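Acetylornithine aminotransferase (Aquifex aeolicus, PDB 2EH6) catalyses the pyridoxal-phosphate-dependent, reversible transfer of an amino group from N2-acetyl-L-ornithine to 2-oxoglutarate, a step of arginine biosynthesis, as a homodimer. Local coordinates at the interface of chains A and B. Sequence-based numbering; all coordinates share one arbitrary frame. Chains: chain A/B, Acetylornithine aminotransferase.

Contact 1: the interface of chains A and B. Residues chain A 107, 118, 151-152; chain B 147-150.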
# COMPACT_ATOMS: atom_id res chain seq x y z
N ARG A 107 8.47 -15.55 -9.32
CA ARG A 107 8.60 -15.65 -10.77
C ARG A 107 10.00 -15.30 -11.23
O ARG A 107 10.60 -16.03 -12.02
CB ARG A 107 7.58 -14.75 -11.48
CG ARG A 107 6.21 -15.38 -11.61
CD ARG A 107 5.28 -14.59 -12.50
NE ARG A 107 4.03 -15.32 -12.71
CZ ARG A 107 2.97 -14.83 -13.35
NH1 ARG A 107 3.00 -13.60 -13.85
NH2 ARG A 107 1.88 -15.58 -13.48
N TRP A 118 6.10 -20.16 -13.98
CA TRP A 118 5.43 -18.89 -13.73
C TRP A 118 4.01 -19.03 -13.20
O TRP A 118 3.35 -18.02 -12.94
CB TRP A 118 5.42 -18.04 -15.01
CG TRP A 118 4.82 -18.81 -16.15
CD1 TRP A 118 5.46 -19.72 -16.95
CD2 TRP A 118 3.45 -18.80 -16.56
NE1 TRP A 118 4.56 -20.29 -17.83
CE2 TRP A 118 3.32 -19.74 -17.61
CE3 TRP A 118 2.31 -18.10 -16.14
CZ2 TRP A 118 2.10 -20.00 -18.25
CZ3 TRP A 118 1.10 -18.36 -16.78
CH2 TRP A 118 1.00 -19.30 -17.82
N VAL A 151 -4.14 -11.76 -13.78
CA VAL A 151 -2.79 -12.16 -14.16
C VAL A 151 -2.92 -13.64 -14.52
O VAL A 151 -3.51 -14.41 -13.77
CB VAL A 151 -1.79 -12.00 -13.00
CG1 VAL A 151 -0.41 -12.48 -13.45
CG2 VAL A 151 -1.72 -10.54 -12.57
N PRO A 152 -2.36 -14.05 -15.67
CA PRO A 152 -2.45 -15.45 -16.07
C PRO A 152 -1.61 -16.37 -15.19
O PRO A 152 -0.63 -15.94 -14.59
CB PRO A 152 -1.93 -15.44 -17.51
CG PRO A 152 -2.12 -14.02 -17.96
CD PRO A 152 -1.75 -13.23 -16.73
N PHE B 147 8.99 -10.89 -14.48
CA PHE B 147 7.70 -11.02 -13.80
C PHE B 147 6.54 -11.45 -14.69
O PHE B 147 5.43 -11.70 -14.19
CB PHE B 147 7.38 -9.69 -13.12
CG PHE B 147 8.51 -9.16 -12.30
CD1 PHE B 147 8.98 -9.86 -11.20
CD2 PHE B 147 9.14 -7.97 -12.66
CE1 PHE B 147 10.07 -9.39 -10.46
CE2 PHE B 147 10.22 -7.49 -11.92
CZ PHE B 147 10.69 -8.21 -10.82
N GLU B 148 6.79 -11.53 -15.99
CA GLU B 148 5.76 -11.91 -16.95
C GLU B 148 5.22 -13.30 -16.65
O GLU B 148 5.91 -14.12 -16.06
CB GLU B 148 6.33 -11.87 -18.38
CG GLU B 148 6.92 -10.53 -18.77
CD GLU B 148 8.43 -10.46 -18.58
OE1 GLU B 148 9.00 -11.29 -17.84
OE2 GLU B 148 9.06 -9.56 -19.18
N PRO B 149 3.97 -13.59 -17.06
CA PRO B 149 3.05 -12.71 -17.78
C PRO B 149 2.37 -11.64 -16.91
O PRO B 149 2.04 -11.89 -15.75
CB PRO B 149 2.03 -13.69 -18.36
CG PRO B 149 1.94 -14.71 -17.28
CD PRO B 149 3.39 -14.93 -16.89
N LEU B 150 2.17 -10.47 -17.49
CA LEU B 150 1.52 -9.36 -16.80
C LEU B 150 0.01 -9.43 -17.04
O LEU B 150 -0.48 -10.40 -17.63
CB LEU B 150 2.06 -8.03 -17.34
CG LEU B 150 3.58 -7.90 -17.33
CD1 LEU B 150 4.00 -6.64 -18.07
CD2 LEU B 150 4.08 -7.90 -15.90
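A:Arg107 reaches from helix 95-112 across the dimer interface to B:Pro149, the two side chains meeting at about a right angle. Its chain is extended from CG to NE, with CG anti to the carbonyl carbon (chi1 -82°), and this straight run carries the guanidinium to the B:Phe147-B:Leu150 loop. A:Arg107 NH1 donates to two carbonyls of chain B, 3.1 Å to B:Phe147 O and 2.7 Å to B:Pro149 O, both lying at the guanidinium edge, close to its plane. The group is aimed from its own side: NE and NH2 both grip A:Trp118 O side-on, and A:Arg107 NH2 also donates to A:Pro152 O at 2.8 Å. Arginine suits this place because one flat cation can serve several carbonyls in different directions, which should hold the guanidinium against rotation. B:Pro149, which follows a cis peptide bond, presses CD over one guanidinium face, offset toward the rim. The same ring edge meets the benzo part of the indole, B:Pro149 CD lying 3.4 Å from A:Trp118 CE3, while A:Pro152 runs antiparallel alongside B:Pro149, its CB near CG. A compact, rigid proline fits between these groups and adds no donor of its own. Beside it, A:Val151 CG1 lies 3.4 Å from B:Pro149 O.

Contact 2: the interface of chains A and B. Residues chain A 36, 39-40, 246; chain B 62, 64, 270-271.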
# COMPACT_ATOMS: atom_id res chain seq x y z
N GLY A 36 -9.84 -4.08 14.38
CA GLY A 36 -9.68 -3.56 13.03
C GLY A 36 -9.24 -4.62 12.05
O GLY A 36 -8.54 -4.34 11.08
N VAL A 39 -5.46 -5.93 13.23
CA VAL A 39 -4.42 -4.94 13.02
C VAL A 39 -3.92 -4.32 14.33
O VAL A 39 -2.72 -4.15 14.53
CB VAL A 39 -4.93 -3.82 12.08
CG1 VAL A 39 -3.95 -2.66 12.07
CG2 VAL A 39 -5.14 -4.38 10.68
N ASN A 40 -4.85 -3.98 15.21
CA ASN A 40 -4.46 -3.36 16.48
C ASN A 40 -4.00 -4.41 17.48
O ASN A 40 -4.62 -4.63 18.51
CB ASN A 40 -5.62 -2.54 17.03
CG ASN A 40 -6.10 -1.49 16.04
OD1 ASN A 40 -5.32 -0.65 15.58
ND2 ASN A 40 -7.37 -1.53 15.69
N GLY A 246 -1.29 -0.77 14.02
CA GLY A 246 -2.20 0.30 13.65
C GLY A 246 -1.62 1.16 12.55
O GLY A 246 -2.35 1.79 11.79
N HIS B 62 -6.19 3.35 13.84
CA HIS B 62 -6.88 2.53 12.86
C HIS B 62 -8.09 1.79 13.43
O HIS B 62 -8.07 1.37 14.59
CB HIS B 62 -5.86 1.51 12.35
CG HIS B 62 -6.46 0.35 11.62
ND1 HIS B 62 -6.66 0.35 10.26
CD2 HIS B 62 -6.91 -0.85 12.07
CE1 HIS B 62 -7.22 -0.79 9.90
NE2 HIS B 62 -7.38 -1.54 10.98
N SER B 64 -10.37 0.29 10.70
CA SER B 64 -10.71 -0.44 9.47
C SER B 64 -12.01 0.06 8.85
O SER B 64 -12.79 0.78 9.49
CB SER B 64 -10.81 -1.95 9.71
OG SER B 64 -12.14 -2.34 10.01
N THR B 270 -7.46 -2.76 3.88
CA THR B 270 -7.47 -2.80 5.34
C THR B 270 -7.03 -1.48 5.95
O THR B 270 -7.76 -0.88 6.74
CB THR B 270 -6.54 -3.91 5.88
OG1 THR B 270 -7.03 -5.19 5.47
CG2 THR B 270 -6.48 -3.87 7.40
N PHE B 271 -5.84 -1.02 5.57
CA PHE B 271 -5.29 0.23 6.10
C PHE B 271 -5.84 1.47 5.43
O PHE B 271 -5.73 2.57 5.98
CB PHE B 271 -3.76 0.26 5.94
CG PHE B 271 -3.04 -0.80 6.71
CD1 PHE B 271 -3.32 -1.03 8.05
CD2 PHE B 271 -2.04 -1.55 6.09
CE1 PHE B 271 -2.62 -1.99 8.77
CE2 PHE B 271 -1.33 -2.52 6.81
CZ PHE B 271 -1.62 -2.74 8.14
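Helix 35-38 of chain A and the loop after it pack against B:His62 and B:Thr270, which binds pyridoxal phosphate and, as in this family, probably completes the cofactor site of chain A. B:His62 gives NE2-H to A:Gly36 O, 3.0 Å away, in an almost straight bond (178° at H) in the ring plane, on a carbonyl lone pair. Histidine suits the place by joining a directional N-H to a flat face: A:Val39 CG1 lies over that face, 3.5 Å from B:His62 CD2, and B:Ser64 N covers the opposite one. The branching of valine serves two neighbours, since with CG1 anti to the backbone N (chi1 169°) that methyl also meets the edge of the B:Phe271 ring, leaving A:Val39 CG2 facing B:Thr270 CG2 tip to tip at 3.6 Å. A:Asn40 ND2 donates to B:His62 O at 3.2 Å, from above the carbonyl plane, its amide turned 56° from the imidazole. Replacing A:Asn40 by alanine would probably leave B:His62 O without this donor and the imidazole edge without its polar neighbour. Glycine suits position A:Gly36 because a side chain there would be likely to run into the B:His62 ring. Apart from A:Gly36, the contact is built from loops near the cofactor site that the chains appear to share.

Contact 3: the interface of chains A and B. Residues chain A 57-58, 61; chain B 50, 53-54.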
# COMPACT_ATOMS: atom_id res chain seq x y z
N VAL A 57 7.47 11.07 15.04
CA VAL A 57 6.80 12.11 14.28
C VAL A 57 7.54 13.45 14.38
O VAL A 57 7.56 14.23 13.43
CB VAL A 57 5.35 12.29 14.76
CG1 VAL A 57 4.79 13.61 14.27
CG2 VAL A 57 4.50 11.13 14.25
N GLU A 58 8.16 13.70 15.53
CA GLU A 58 8.89 14.96 15.74
C GLU A 58 10.22 15.01 15.00
O GLU A 58 10.73 16.09 14.72
CB GLU A 58 9.19 15.17 17.23
CG GLU A 58 7.97 15.33 18.12
CD GLU A 58 8.36 15.49 19.58
OE1 GLU A 58 9.13 16.42 19.88
OE2 GLU A 58 7.89 14.70 20.42
N LEU A 61 9.53 11.48 9.26
CA LEU A 61 8.41 10.66 8.83
C LEU A 61 8.75 9.78 7.63
O LEU A 61 8.34 8.62 7.55
CB LEU A 61 7.22 11.54 8.45
CG LEU A 61 6.50 12.34 9.54
CD1 LEU A 61 5.41 13.18 8.90
CD2 LEU A 61 5.91 11.39 10.57
N THR B 50 3.07 18.09 12.46
CA THR B 50 3.66 17.38 13.59
C THR B 50 2.71 17.34 14.78
O THR B 50 2.48 16.27 15.37
CB THR B 50 4.98 18.04 14.00
OG1 THR B 50 5.87 18.02 12.89
CG2 THR B 50 5.61 17.29 15.16
N LEU B 53 -0.37 15.05 14.07
CA LEU B 53 -0.04 13.63 14.12
C LEU B 53 0.21 13.15 15.56
O LEU B 53 -0.24 12.07 15.93
CB LEU B 53 1.19 13.34 13.24
CG LEU B 53 1.01 13.63 11.75
CD1 LEU B 53 2.27 13.22 10.98
CD2 LEU B 53 -0.20 12.88 11.22
N LYS B 54 0.91 13.95 16.35
CA LYS B 54 1.16 13.54 17.74
C LYS B 54 -0.18 13.35 18.45
O LYS B 54 -0.38 12.39 19.20
CB LYS B 54 1.99 14.60 18.47
CG LYS B 54 3.37 14.82 17.85
CD LYS B 54 4.19 15.86 18.61
CE LYS B 54 4.63 15.35 19.97
NZ LYS B 54 5.55 16.31 20.65
O HOH W 1 6.23 15.51 11.54
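Both copies of helix 47-59 meet here with helical phi/psi at the contact residues, the C-terminal part of the A copy facing the first turns of the B copy, and A:Leu61 in the loop just past the helix end. A:Val57 CG1 rests 3.8 Å from B:Leu53 CB and also touches B:Thr50 CG2 and the CG of B:Lys54. With CG1 anti to the backbone N (chi1 164°), this branch meets all three residues, and a short beta-branched side chain is likely to let the helices come near. A:Leu61 and B:Leu53 extend the apolar strip, their CD1 methyls meeting tip to tip at 3.8 Å. To one side, A:Glu58 and B:Lys54 cross at about a right angle in a salt bridge, NZ standing 2.8 Å from OE2. The ammonium comes from above the carboxylate plane, 85° out of it, so the attraction probably owes more to charge than to direction. Long, flexible side chains suit this place: glutamate reaches out extended, while lysine bends at chi3 (70°) to bring its nitrogen over. B:Thr50 turns its methyl to the valine and its hydroxyl OG1 to a water, 2.9 Å away, which also lies 2.7 Å from A:Val57 O. Together these groups join helices of the two subunits and support the homodimer.

All three contacts belong to the two-fold interface of the homodimer, and each recurs with the chains exchanged. Measured between the centres of their C-alpha atoms, contacts 2 and 3 lie about 19 Å apart, contact 1 about 30 Å from contact 2 and about 40 Å from contact 3. Contacts 2 and 3 are also close in sequence: helix 47-59 of contact 3 falls between the A:Gly36-A:Asn40 segment and B:His62 of contact 2, each element being present in both subunits. Contact 1 uses separate segments. Such spacing spreads the subunit grip widely, and contact 2 brings it beside a cofactor-binding residue, which probably ties dimerisation to the active-site surroundings.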